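Local atomic coordinates of pyroglutamyl-peptidase I (Fervidobacterium islandicum, PDB entry 6LTQ), a protein that hydrolyses peptides at their amino-terminal end, removing a pyroglutamyl (pyrrolidone carboxyl) residue. Residues L164-S167 / N168-T172; V210-I213 / L214-K218; P56-Y59 / Q60-T63; G85-A88 / G89-E93. One frame throughout, in Å; residues are numbered along the deposited sequence.

Contact 1 of 4, residues L164-S167 / N168-T172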
ATOM      1  N   LEU D 164     -13.048  26.648  -8.747  1.00 16.07           N
ATOM      2  CA  LEU D 164     -14.431  26.204  -8.871  1.00 19.64           C
ATOM      3  C   LEU D 164     -15.385  27.177  -8.175  1.00 12.22           C
ATOM      4  O   LEU D 164     -16.508  27.380  -8.649  1.00 21.97           O
ATOM      5  CB  LEU D 164     -14.587  24.775  -8.321  1.00 21.89           C
ATOM      6  CG  LEU D 164     -14.044  23.639  -9.224  1.00 17.87           C
ATOM      7  CD1 LEU D 164     -14.034  22.267  -8.470  1.00 15.02           C
ATOM      8  CD2 LEU D 164     -14.839  23.486 -10.482  1.00 18.53           C
ATOM      9  N   HIS D 165     -14.960  27.783  -7.063  1.00 23.53           N
ATOM     10  CA  HIS D 165     -15.796  28.786  -6.403  1.00 25.63           C
ATOM     11  C   HIS D 165     -15.921  30.052  -7.247  1.00 28.26           C
ATOM     12  O   HIS D 165     -17.026  30.569  -7.443  1.00 26.53           O
ATOM     13  CB  HIS D 165     -15.236  29.134  -5.034  1.00 23.39           C
ATOM     14  CG  HIS D 165     -16.042  30.168  -4.312  1.00 35.25           C
ATOM     15  ND1 HIS D 165     -17.390  30.015  -4.061  1.00 35.23           N
ATOM     16  CD2 HIS D 165     -15.697  31.373  -3.798  1.00 40.94           C
ATOM     17  CE1 HIS D 165     -17.838  31.078  -3.415  1.00 33.81           C
ATOM     18  NE2 HIS D 165     -16.831  31.918  -3.244  1.00 31.22           N
ATOM     19  N   ARG D 166     -14.789  30.577  -7.736  1.00 25.04           N
ATOM     20  CA  ARG D 166     -14.831  31.737  -8.622  1.00 24.82           C
ATOM     21  C   ARG D 166     -15.695  31.449  -9.841  1.00 31.24           C
ATOM     22  O   ARG D 166     -16.433  32.325 -10.313  1.00 32.64           O
ATOM     23  CB  ARG D 166     -13.418  32.126  -9.053  1.00 19.36           C
ATOM     24  CG  ARG D 166     -13.323  33.528  -9.682  1.00 34.53           C
ATOM     25  CD  ARG D 166     -11.964  33.742 -10.336  1.00 41.63           C
ATOM     26  NE  ARG D 166     -11.617  35.157 -10.500  1.00 37.80           N
ATOM     27  CZ  ARG D 166     -12.075  35.933 -11.481  1.00 46.60           C
ATOM     28  NH1 ARG D 166     -11.690  37.206 -11.548  1.00 37.85           N
ATOM     29  NH2 ARG D 166     -12.915  35.442 -12.392  1.00 26.76           N
ATOM     30  N   SER D 167     -15.626  30.216 -10.350  1.00 25.28           N
ATOM     31  CA  SER D 167     -16.472  29.813 -11.467  1.00 20.15           C
ATOM     32  C   SER D 167     -17.945  29.854 -11.084  1.00 37.50           C
ATOM     33  O   SER D 167     -18.791  30.273 -11.888  1.00 32.37           O
ATOM     34  CB  SER D 167     -16.110  28.400 -11.921  1.00 25.53           C
ATOM     35  OG  SER D 167     -17.024  27.941 -12.905  1.00 23.05           O
ATOM     36  N   ASN D 168     -18.279  29.443  -9.854  1.00 22.26           N
ATOM     37  CA  ASN D 168     -19.692  29.407  -9.490  1.00 35.97           C
ATOM     38  C   ASN D 168     -20.256  30.820  -9.350  1.00 31.58           C
ATOM     39  O   ASN D 168     -21.398  31.082  -9.742  1.00 33.45           O
ATOM     40  CB  ASN D 168     -19.897  28.608  -8.201  1.00 24.21           C
ATOM     41  CG  ASN D 168     -21.370  28.545  -7.777  1.00 26.58           C
ATOM     42  OD1 ASN D 168     -21.718  28.917  -6.660  1.00 41.91           O
ATOM     43  ND2 ASN D 168     -22.230  28.050  -8.664  1.00 35.74           N
ATOM     44  N   VAL D 169     -19.483  31.735  -8.773  1.00 35.79           N
ATOM     45  CA  VAL D 169     -20.021  33.055  -8.484  1.00 34.50           C
ATOM     46  C   VAL D 169     -19.855  34.025  -9.655  1.00 50.31           C
ATOM     47  O   VAL D 169     -20.707  34.897  -9.849  1.00 52.34           O
ATOM     48  CB  VAL D 169     -19.397  33.607  -7.196  1.00 35.20           C
ATOM     49  CG1 VAL D 169     -19.745  32.690  -6.048  1.00 40.75           C
ATOM     50  CG2 VAL D 169     -17.899  33.727  -7.326  1.00 48.09           C
ATOM     51  N   THR D 170     -18.792  33.897 -10.458  1.00 33.94           N
ATOM     52  CA  THR D 170     -18.576  34.841 -11.549  1.00 35.48           C
ATOM     53  C   THR D 170     -18.794  34.264 -12.934  1.00 39.43           C
ATOM     54  O   THR D 170     -18.963  35.033 -13.882  1.00 47.49           O
ATOM     55  CB  THR D 170     -17.156  35.432 -11.503  1.00 40.20           C
ATOM     56  OG1 THR D 170     -16.217  34.496 -12.052  1.00 37.13           O
ATOM     57  CG2 THR D 170     -16.760  35.777 -10.089  1.00 36.16           C
ATOM     58  N   GLY D 171     -18.795  32.951 -13.091  1.00 42.85           N
ATOM     59  CA  GLY D 171     -18.846  32.390 -14.421  1.00 39.76           C
ATOM     60  C   GLY D 171     -17.492  32.274 -15.083  1.00 28.44           C
ATOM     61  O   GLY D 171     -17.406  31.780 -16.205  1.00 30.39           O
ATOM     62  N   THR D 172     -16.434  32.726 -14.425  1.00 32.45           N
ATOM     63  CA  THR D 172     -15.082  32.633 -14.966  1.00 31.21           C
ATOM     64  C   THR D 172     -14.193  32.016 -13.932  1.00 28.78           C
ATOM     65  O   THR D 172     -14.096  32.527 -12.781  1.00 32.24           O
ATOM     66  CB  THR D 172     -14.552  34.010 -15.405  1.00 43.48           C
ATOM     67  OG1 THR D 172     -15.231  34.414 -16.599  1.00 44.49           O
ATOM     68  CG2 THR D 172     -13.064  33.933 -15.711  1.00 27.86           C
TER
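Arg-166 reaches past the end of its own helix to hold the chain just beyond it: NH2 donates to Thr-172 O at 3.2 Å in a nearly straight bond (164°). This is the C-terminal end of helix 158-170, finished by an ST turn and a glycine. The acceptor lies within the guanidinium plane, at its edge, although NH2 itself stands well above the plane of the Thr-172 carbonyl. CG of Arg-166 is anti to the backbone N (chi1 -165°) and the chain stays extended as far as NE, which is what carries the guanidinium along the last turn. Its NE makes a salt bridge with Glu-67, so the arginine also ties this helix to helix 59-72.

Thr-170 suits the final helical turn because its hydroxyl works twice. OG1 donates to Arg-166 O at 2.8 Å, while Thr-170 N reaches the same oxygen from the opposite face of its carbonyl plane; OG1 also accepts from Thr-172 N at 3.0 Å, which makes the ST turn. Gly-171, with phi 85°, turns the chain out of the helix where a CB would press on the preceding carbonyl oxygen, and its N still bonds to Ser-167 O. One turn back, His-165 is anchored through ND1 to Tyr-125 OH, and its CE1 touches CG1 of Val-169 at 3.6 Å.

Contact 2 of 4, residues V210-I213 / L214-K218; sequences VRLI and LENLK
Two regular helical bonds, Leu-214 N to Val-210 O (3.0 Å) and Glu-215 N to Arg-211 O (2.8 Å), carry helix 203-215 to its last turn, after which Asn-216 N shifts its main bond to Ile-213 O and keeps a weak one to Leu-212 O. The Asn-216 side chain gives Leu-212 O a second, stronger donor. Its ND2 donates to Leu-212 O at 2.8 Å, almost straight at 172°, in the carbonyl plane and on a lone pair, with the oxygen in the plane of the amide. CG stands anti to the carbonyl carbon (chi1 -68°), which swings the amide back over the turn just ended. Asparagine fits here because its amide N-H can stand in for a backbone donor where the helix stops. Beyond it, Lys-218 NZ folds back to donate to Glu-215 O at 2.7 Å.

The other face of the helix is apolar and lies against the central sheet of this alpha/beta/alpha sandwich: Val-210, Ile-213, Leu-214 and Leu-217 pack on strands 77-83 and 15-22. Within the helix, CG1 of Val-210 meets CD1 of Leu-214 at 4.2 Å.

On the outer side Arg-211 and Glu-215 run side by side, but the touch is made by CD of Arg-211 on OE2 of Glu-215, 3.5 Å; the guanidinium turns away, its NE 4.9 Å from that OE2. An alanine in place of Glu-215 would remove this carboxylate and is likely to leave the Arg-211 methylenes without their neighbour and its positive charge without the nearby negative one.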
ATOM      1  N   VAL D 210      -1.363  14.804 -20.385  1.00 19.90           N
ATOM      2  CA  VAL D 210      -1.917  16.152 -20.358  1.00 15.76           C
ATOM      3  C   VAL D 210      -2.178  16.641 -21.778  1.00 20.43           C
ATOM      4  O   VAL D 210      -3.188  17.309 -22.043  1.00 20.44           O
ATOM      5  CB  VAL D 210      -0.986  17.091 -19.576  1.00 27.29           C
ATOM      6  CG1 VAL D 210      -1.487  18.537 -19.659  1.00 23.26           C
ATOM      7  CG2 VAL D 210      -0.914  16.631 -18.098  1.00 16.98           C
ATOM      8  N   ARG D 211      -1.287  16.295 -22.713  1.00 21.10           N
ATOM      9  CA  ARG D 211      -1.492  16.623 -24.127  1.00 22.34           C
ATOM     10  C   ARG D 211      -2.803  16.047 -24.632  1.00 23.62           C
ATOM     11  O   ARG D 211      -3.603  16.747 -25.264  1.00 23.54           O
ATOM     12  CB  ARG D 211      -0.266  16.139 -24.915  1.00 23.50           C
ATOM     13  CG  ARG D 211      -0.175  16.463 -26.416  1.00 44.41           C
ATOM     14  CD  ARG D 211       0.327  15.361 -27.282  1.00 51.29           C
ATOM     15  NE  ARG D 211       1.668  14.942 -26.857  1.00 66.09           N
ATOM     16  CZ  ARG D 211       2.484  14.050 -27.433  1.00 66.02           C
ATOM     17  NH1 ARG D 211       2.275  13.566 -28.646  1.00 72.94           N
ATOM     18  NH2 ARG D 211       3.680  13.793 -26.826  1.00 62.72           N
ATOM     19  N   LEU D 212      -3.085  14.799 -24.270  1.00 24.91           N
ATOM     20  CA  LEU D 212      -4.316  14.159 -24.713  1.00 16.56           C
ATOM     21  C   LEU D 212      -5.552  14.822 -24.120  1.00 23.90           C
ATOM     22  O   LEU D 212      -6.613  14.844 -24.759  1.00 25.41           O
ATOM     23  CB  LEU D 212      -4.304  12.668 -24.365  1.00 17.47           C
ATOM     24  CG  LEU D 212      -3.451  11.770 -25.267  1.00 26.11           C
ATOM     25  CD1 LEU D 212      -3.134  10.429 -24.573  1.00 23.07           C
ATOM     26  CD2 LEU D 212      -4.158  11.547 -26.609  1.00 26.93           C
ATOM     27  N   ILE D 213      -5.470  15.288 -22.872  1.00 16.90           N
ATOM     28  CA  ILE D 213      -6.610  15.992 -22.292  1.00 19.36           C
ATOM     29  C   ILE D 213      -6.880  17.271 -23.080  1.00 24.55           C
ATOM     30  O   ILE D 213      -8.022  17.573 -23.448  1.00 23.76           O
ATOM     31  CB  ILE D 213      -6.375  16.291 -20.802  1.00 20.63           C
ATOM     32  CG1 ILE D 213      -6.276  14.995 -19.970  1.00 15.35           C
ATOM     33  CG2 ILE D 213      -7.506  17.183 -20.264  1.00 18.57           C
ATOM     34  CD1 ILE D 213      -5.795  15.247 -18.552  1.00 15.40           C
ATOM     35  N   LEU D 214      -5.818  18.032 -23.356  1.00 24.13           N
ATOM     36  CA  LEU D 214      -5.959  19.282 -24.100  1.00 25.95           C
ATOM     37  C   LEU D 214      -6.480  19.032 -25.507  1.00 28.76           C
ATOM     38  O   LEU D 214      -7.339  19.776 -25.996  1.00 35.20           O
ATOM     39  CB  LEU D 214      -4.620  20.008 -24.153  1.00 25.76           C
ATOM     40  CG  LEU D 214      -4.115  20.574 -22.828  1.00 22.78           C
ATOM     41  CD1 LEU D 214      -2.643  20.972 -22.941  1.00 26.36           C
ATOM     42  CD2 LEU D 214      -4.992  21.743 -22.330  1.00 20.65           C
ATOM     43  N   GLU D 215      -5.993  17.975 -26.168  1.00 30.07           N
ATOM     44  CA  GLU D 215      -6.422  17.697 -27.535  1.00 30.27           C
ATOM     45  C   GLU D 215      -7.882  17.276 -27.619  1.00 40.71           C
ATOM     46  O   GLU D 215      -8.487  17.421 -28.684  1.00 33.99           O
ATOM     47  CB  GLU D 215      -5.573  16.591 -28.167  1.00 28.14           C
ATOM     48  CG  GLU D 215      -4.210  17.019 -28.652  1.00 31.51           C
ATOM     49  CD  GLU D 215      -3.390  15.845 -29.169  1.00 37.10           C
ATOM     50  OE1 GLU D 215      -3.898  14.706 -29.136  1.00 37.79           O
ATOM     51  OE2 GLU D 215      -2.217  16.049 -29.543  1.00 37.46           O
ATOM     52  N   ASN D 216      -8.464  16.744 -26.541  1.00 25.69           N
ATOM     53  CA  ASN D 216      -9.806  16.175 -26.617  1.00 31.49           C
ATOM     54  C   ASN D 216     -10.818  16.926 -25.753  1.00 27.44           C
ATOM     55  O   ASN D 216     -11.886  16.387 -25.446  1.00 26.44           O
ATOM     56  CB  ASN D 216      -9.755  14.692 -26.242  1.00 26.50           C
ATOM     57  CG  ASN D 216      -9.021  13.871 -27.276  1.00 36.04           C
ATOM     58  OD1 ASN D 216      -9.607  13.459 -28.276  1.00 33.27           O
ATOM     59  ND2 ASN D 216      -7.721  13.640 -27.053  1.00 25.71           N
ATOM     60  N   LEU D 217     -10.510  18.178 -25.405  1.00 28.42           N
ATOM     61  CA  LEU D 217     -11.267  18.916 -24.401  1.00 28.43           C
ATOM     62  C   LEU D 217     -12.743  19.017 -24.757  1.00 33.97           C
ATOM     63  O   LEU D 217     -13.602  19.029 -23.869  1.00 32.55           O
ATOM     64  CB  LEU D 217     -10.664  20.309 -24.241  1.00 34.45           C
ATOM     65  CG  LEU D 217     -10.653  20.961 -22.862  1.00 43.15           C
ATOM     66  CD1 LEU D 217     -10.503  19.924 -21.760  1.00 28.19           C
ATOM     67  CD2 LEU D 217      -9.519  21.955 -22.803  1.00 46.58           C
ATOM     68  N   LYS D 218     -13.061  19.110 -26.052  1.00 33.92           N
ATOM     69  CA  LYS D 218     -14.453  19.264 -26.477  1.00 37.60           C
ATOM     70  C   LYS D 218     -15.334  18.158 -25.933  1.00 38.85           C
ATOM     71  O   LYS D 218     -16.473  18.426 -25.528  1.00 43.69           O
ATOM     72  CB  LYS D 218     -14.598  19.268 -28.003  1.00 40.65           C
ATOM     73  CG  LYS D 218     -13.931  20.397 -28.789  1.00 65.05           C
ATOM     74  CD  LYS D 218     -12.444  20.296 -28.656  1.00 79.44           C
ATOM     75  CE  LYS D 218     -11.968  18.926 -29.129  1.00 90.04           C
ATOM     76  NZ  LYS D 218     -10.558  18.924 -29.563  1.00 95.41           N
TER

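Contact 3 of 4, residues P56-Y59 / Q60-T63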
ATOM      1  N   PRO D  56       3.192  29.678  -7.051  1.00 22.69           N
ATOM      2  CA  PRO D  56       3.990  29.367  -5.871  1.00 25.29           C
ATOM      3  C   PRO D  56       3.234  28.419  -4.953  1.00 20.02           C
ATOM      4  O   PRO D  56       2.010  28.471  -4.830  1.00 23.20           O
ATOM      5  CB  PRO D  56       4.173  30.732  -5.200  1.00 31.69           C
ATOM      6  CG  PRO D  56       2.940  31.478  -5.594  1.00 20.82           C
ATOM      7  CD  PRO D  56       2.598  31.031  -6.984  1.00 22.08           C
ATOM      8  N   VAL D  57       3.993  27.584  -4.265  1.00 22.31           N
ATOM      9  CA  VAL D  57       3.412  26.720  -3.251  1.00 21.61           C
ATOM     10  C   VAL D  57       3.340  27.542  -1.969  1.00 20.37           C
ATOM     11  O   VAL D  57       4.193  27.431  -1.079  1.00 29.24           O
ATOM     12  CB  VAL D  57       4.221  25.426  -3.092  1.00 25.13           C
ATOM     13  CG1 VAL D  57       3.577  24.523  -2.031  1.00 26.84           C
ATOM     14  CG2 VAL D  57       4.318  24.710  -4.458  1.00 19.38           C
ATOM     15  N   SER D  58       2.309  28.375  -1.880  1.00 28.01           N
ATOM     16  CA  SER D  58       2.166  29.341  -0.796  1.00 30.61           C
ATOM     17  C   SER D  58       0.684  29.545  -0.532  1.00 22.60           C
ATOM     18  O   SER D  58      -0.069  29.856  -1.455  1.00 21.40           O
ATOM     19  CB  SER D  58       2.828  30.685  -1.159  1.00 40.17           C
ATOM     20  OG  SER D  58       2.253  31.773  -0.449  1.00 39.44           O
ATOM     21  N   TYR D  59       0.269  29.389   0.728  1.00 30.22           N
ATOM     22  CA  TYR D  59      -1.150  29.541   1.018  1.00 29.80           C
ATOM     23  C   TYR D  59      -1.648  30.900   0.562  1.00 37.04           C
ATOM     24  O   TYR D  59      -2.665  31.002  -0.137  1.00 31.44           O
ATOM     25  CB  TYR D  59      -1.401  29.366   2.515  1.00 34.39           C
ATOM     26  CG  TYR D  59      -1.367  27.942   3.000  1.00 23.60           C
ATOM     27  CD1 TYR D  59      -2.339  27.018   2.596  1.00 31.14           C
ATOM     28  CD2 TYR D  59      -0.403  27.528   3.906  1.00 30.67           C
ATOM     29  CE1 TYR D  59      -2.318  25.711   3.072  1.00 26.54           C
ATOM     30  CE2 TYR D  59      -0.379  26.236   4.385  1.00 33.70           C
ATOM     31  CZ  TYR D  59      -1.336  25.332   3.970  1.00 27.48           C
ATOM     32  OH  TYR D  59      -1.266  24.050   4.472  1.00 27.45           O
ATOM     33  N   GLN D  60      -0.885  31.951   0.849  1.00 32.30           N
ATOM     34  CA  GLN D  60      -1.366  33.277   0.498  1.00 47.69           C
ATOM     35  C   GLN D  60      -1.150  33.620  -0.965  1.00 33.84           C
ATOM     36  O   GLN D  60      -2.114  34.002  -1.641  1.00 30.81           O
ATOM     37  CB  GLN D  60      -0.702  34.312   1.416  1.00 58.70           C
ATOM     38  CG  GLN D  60      -1.171  35.752   1.255  1.00 68.71           C
ATOM     39  CD  GLN D  60      -0.040  36.682   0.855  1.00 86.38           C
ATOM     40  OE1 GLN D  60       1.137  36.370   1.054  1.00 86.23           O
ATOM     41  NE2 GLN D  60      -0.390  37.834   0.295  1.00 90.88           N
ATOM     42  N   LYS D  61       0.049  33.410  -1.500  1.00 34.25           N
ATOM     43  CA  LYS D  61       0.332  33.941  -2.827  1.00 40.34           C
ATOM     44  C   LYS D  61      -0.218  33.072  -3.956  1.00 34.64           C
ATOM     45  O   LYS D  61      -0.500  33.607  -5.038  1.00 26.87           O
ATOM     46  CB  LYS D  61       1.839  34.116  -3.026  1.00 42.05           C
ATOM     47  CG  LYS D  61       2.504  35.065  -2.034  1.00 50.41           C
ATOM     48  CD  LYS D  61       3.972  35.292  -2.370  1.00 48.53           C
ATOM     49  CE  LYS D  61       4.697  35.983  -1.223  1.00 69.52           C
ATOM     50  NZ  LYS D  61       5.062  35.042  -0.116  1.00 58.81           N
ATOM     51  N   SER D  62      -0.425  31.766  -3.729  1.00 26.21           N
ATOM     52  CA  SER D  62      -0.912  30.907  -4.807  1.00 27.61           C
ATOM     53  C   SER D  62      -2.177  31.472  -5.436  1.00 19.10           C
ATOM     54  O   SER D  62      -2.293  31.542  -6.665  1.00 25.66           O
ATOM     55  CB  SER D  62      -1.136  29.479  -4.300  1.00 31.60           C
ATOM     56  OG  SER D  62      -2.191  29.425  -3.350  1.00 29.91           O
ATOM     57  N   THR D  63      -3.181  31.797  -4.617  1.00 24.16           N
ATOM     58  CA  THR D  63      -4.419  32.299  -5.194  1.00 18.34           C
ATOM     59  C   THR D  63      -4.336  33.782  -5.553  1.00 21.88           C
ATOM     60  O   THR D  63      -5.136  34.240  -6.369  1.00 22.86           O
ATOM     61  CB  THR D  63      -5.614  32.076  -4.257  1.00 26.97           C
ATOM     62  OG1 THR D  63      -5.313  32.581  -2.946  1.00 27.07           O
ATOM     63  CG2 THR D  63      -5.964  30.575  -4.170  1.00 17.66           C
TER
HETATM   64  O   HOH W   1       1.250  31.784   2.448  1.00 38.11           O
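Ser-58 and Lys-61 meet at the start of helix 59-72, where Ser-58 is the N-cap residue. From its CB, 4.0 Å from Lys-61 CB, the Ser-58 side chain leads to OG, which accepts from Lys-61 N at 2.9 Å in a nearly straight bond (166°). OG lies anti to the backbone N (chi1 155°), turned in under the first turn. There it also receives a hydrogen from a water that in turn accepts from Gln-60 N at 2.7 Å, and it is hydrogen-bonded to Asp-108 OD2. A serine suits this place because its short hydroxyl reaches an amide that has no earlier helical carbonyl to bond.

The carbonyl of the same residue opens the backbone bonding of the first turn. Ser-58 O takes two donors from opposite faces of its plane, Ser-62 N and Ser-62 OG, the latter at 2.9 Å. Before the cap, the ring of Pro-56 crosses the side chain of Lys-61, CG to CB 3.8 Å.

Lys-61 NZ forms a salt bridge with Asp-108, and Asp-106 bonds Tyr-59 N. Asp-106 thus takes a backbone N-H of the helix start, while Asp-108 is held by the serine hydroxyl and the lysine, surroundings that would probably stabilise their negative charge.

Contact 4 of 4, residues G85-A88 / G89-E93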
ATOM      1  N   GLY D  85       2.956  13.024  -4.912  1.00 16.44           N
ATOM      2  CA  GLY D  85       3.988  12.040  -4.636  1.00 18.16           C
ATOM      3  C   GLY D  85       3.415  10.798  -3.982  1.00 21.20           C
ATOM      4  O   GLY D  85       2.717  10.888  -2.967  1.00 16.87           O
ATOM      5  N   GLY D  86       3.709   9.635  -4.550  1.00 18.65           N
ATOM      6  CA  GLY D  86       3.132   8.393  -4.089  1.00 20.47           C
ATOM      7  C   GLY D  86       2.006   7.869  -4.960  1.00 20.10           C
ATOM      8  O   GLY D  86       1.661   6.682  -4.852  1.00 16.60           O
ATOM      9  N   SER D  87       1.400   8.715  -5.789  1.00 13.34           N
ATOM     10  CA  SER D  87       0.371   8.239  -6.708  1.00 15.43           C
ATOM     11  C   SER D  87       1.003   7.557  -7.920  1.00 16.42           C
ATOM     12  O   SER D  87       2.065   7.957  -8.404  1.00 15.65           O
ATOM     13  CB  SER D  87      -0.533   9.393  -7.142  1.00 20.31           C
ATOM     14  OG  SER D  87      -1.328   9.809  -6.037  1.00 32.56           O
ATOM     15  N   ALA D  88       0.328   6.534  -8.431  1.00 11.38           N
ATOM     16  CA  ALA D  88       0.920   5.680  -9.452  1.00 10.63           C
ATOM     17  C   ALA D  88       0.430   5.994 -10.855  1.00 13.42           C
ATOM     18  O   ALA D  88       1.037   5.519 -11.821  1.00 13.54           O
ATOM     19  CB  ALA D  88       0.616   4.206  -9.158  1.00 12.96           C
ATOM     20  N   GLY D  89      -0.660   6.747 -10.987  1.00 13.18           N
ATOM     21  CA  GLY D  89      -1.237   7.033 -12.290  1.00 13.47           C
ATOM     22  C   GLY D  89      -1.723   8.471 -12.383  1.00 12.60           C
ATOM     23  O   GLY D  89      -1.586   9.252 -11.448  1.00 13.87           O
ATOM     24  N   ILE D  90      -2.292   8.808 -13.542  1.00 13.25           N
ATOM     25  CA  ILE D  90      -2.875  10.136 -13.700  1.00 14.17           C
ATOM     26  C   ILE D  90      -4.103  10.226 -12.788  1.00 17.02           C
ATOM     27  O   ILE D  90      -5.063   9.477 -12.945  1.00 13.39           O
ATOM     28  CB  ILE D  90      -3.237  10.407 -15.168  1.00 14.62           C
ATOM     29  CG1 ILE D  90      -1.996  10.248 -16.082  1.00 17.80           C
ATOM     30  CG2 ILE D  90      -3.864  11.770 -15.307  1.00 15.09           C
ATOM     31  CD1 ILE D  90      -0.807  11.158 -15.746  1.00 14.72           C
ATOM     32  N   ARG D  91      -4.043  11.126 -11.814  1.00 10.53           N
ATOM     33  CA  ARG D  91      -5.027  11.166 -10.736  1.00 12.48           C
ATOM     34  C   ARG D  91      -5.956  12.365 -10.950  1.00 12.52           C
ATOM     35  O   ARG D  91      -5.623  13.506 -10.601  1.00 12.68           O
ATOM     36  CB  ARG D  91      -4.315  11.210  -9.391  1.00 13.63           C
ATOM     37  CG  ARG D  91      -5.222  11.318  -8.194  1.00 14.23           C
ATOM     38  CD  ARG D  91      -4.428  11.104  -6.919  1.00 16.35           C
ATOM     39  NE  ARG D  91      -4.973  11.858  -5.796  1.00 18.09           N
ATOM     40  CZ  ARG D  91      -4.534  11.743  -4.547  1.00 33.98           C
ATOM     41  NH1 ARG D  91      -5.078  12.483  -3.586  1.00 41.14           N
ATOM     42  NH2 ARG D  91      -3.558  10.876  -4.258  1.00 26.91           N
ATOM     43  N   LEU D  92      -7.117  12.090 -11.522  1.00 12.05           N
ATOM     44  CA  LEU D  92      -8.087  13.123 -11.854  1.00 13.86           C
ATOM     45  C   LEU D  92      -8.935  13.429 -10.626  1.00 14.89           C
ATOM     46  O   LEU D  92      -9.632  12.547 -10.104  1.00 12.23           O
ATOM     47  CB  LEU D  92      -8.960  12.657 -13.020  1.00  7.81           C
ATOM     48  CG  LEU D  92      -8.091  12.138 -14.165  1.00 16.10           C
ATOM     49  CD1 LEU D  92      -8.893  11.246 -15.060  1.00 16.92           C
ATOM     50  CD2 LEU D  92      -7.494  13.306 -14.981  1.00 17.43           C
ATOM     51  N   GLU D  93      -8.883  14.677 -10.171  1.00  9.94           N
ATOM     52  CA  GLU D  93      -9.522  15.070  -8.918  1.00 10.68           C
ATOM     53  C   GLU D  93     -10.927  15.603  -9.172  1.00 20.55           C
ATOM     54  O   GLU D  93     -11.115  16.571  -9.916  1.00 14.32           O
ATOM     55  CB  GLU D  93      -8.668  16.113  -8.202  1.00 12.55           C
ATOM     56  CG  GLU D  93      -7.287  15.599  -7.810  1.00 15.96           C
ATOM     57  CD  GLU D  93      -7.311  14.566  -6.679  1.00 19.37           C
ATOM     58  OE1 GLU D  93      -8.408  14.225  -6.166  1.00 13.42           O
ATOM     59  OE2 GLU D  93      -6.210  14.128  -6.270  1.00 17.16           O
TER
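Glu-93 OE2 is gripped by Arg-91 NE at 2.6 Å, more weakly by Arg-91 NH1, and by His-180 ND1, while the NH2 of the same guanidinium crosses to Ser-87 OG. That last bond is 3.0 Å long and somewhat bent (145°), the hydroxyl oxygen standing at the edge of the guanidinium and tilted slightly from its plane. Arg-91 arrives by a long arm: CG is anti to the backbone N (chi1 177°), the chain bends at chi3, and NH1 bonds to Thr-150 O as well.

Arg-91 and Glu-93 are alternate residues of strand 90-97, hence on one face; Ile-90 and Leu-92 on the other pack against helix 131-140. The Glu-93 to His-180 pair, together with the oxidised Cys-156, is consistent with the Glu-Cys-His triad of this peptidase family, and the arginine would then be a second-shell group that positions the glutamate. A leucine in place of Arg-91 would probably leave Glu-93 freer to turn, without its salt-bridge mate, and Ser-87 OG without this donor. The serine, short enough to fit beside the arginine's arm, also rests its OG against CD of Arg-91, 3.5 Å away.

How the contacts relate
Along the chain the order is contact 3, contact 4, contact 1, contact 2, all within one alpha/beta/alpha sandwich. Contacts 1 and 3, with centres 19 Å apart, mark the end of helix 158-170 and the start of helix 59-72, neighbours joined by packing and by the Arg-166 to Glu-67 salt bridge. Contact 2 ends helix 203-215, which packs on strands 15-22 and 77-83; it and contact 3 lie 27 Å apart between centres, on opposite sides of the chain's centre. Contact 4 begins strand 90-97, its nearest atoms about 4 Å from contact 2. Three lie at helix ends, on the layers that flank the sheet; contact 4 holds the probable catalytic glutamate, and contact 3 packs on Ile-155, next to Cys-156.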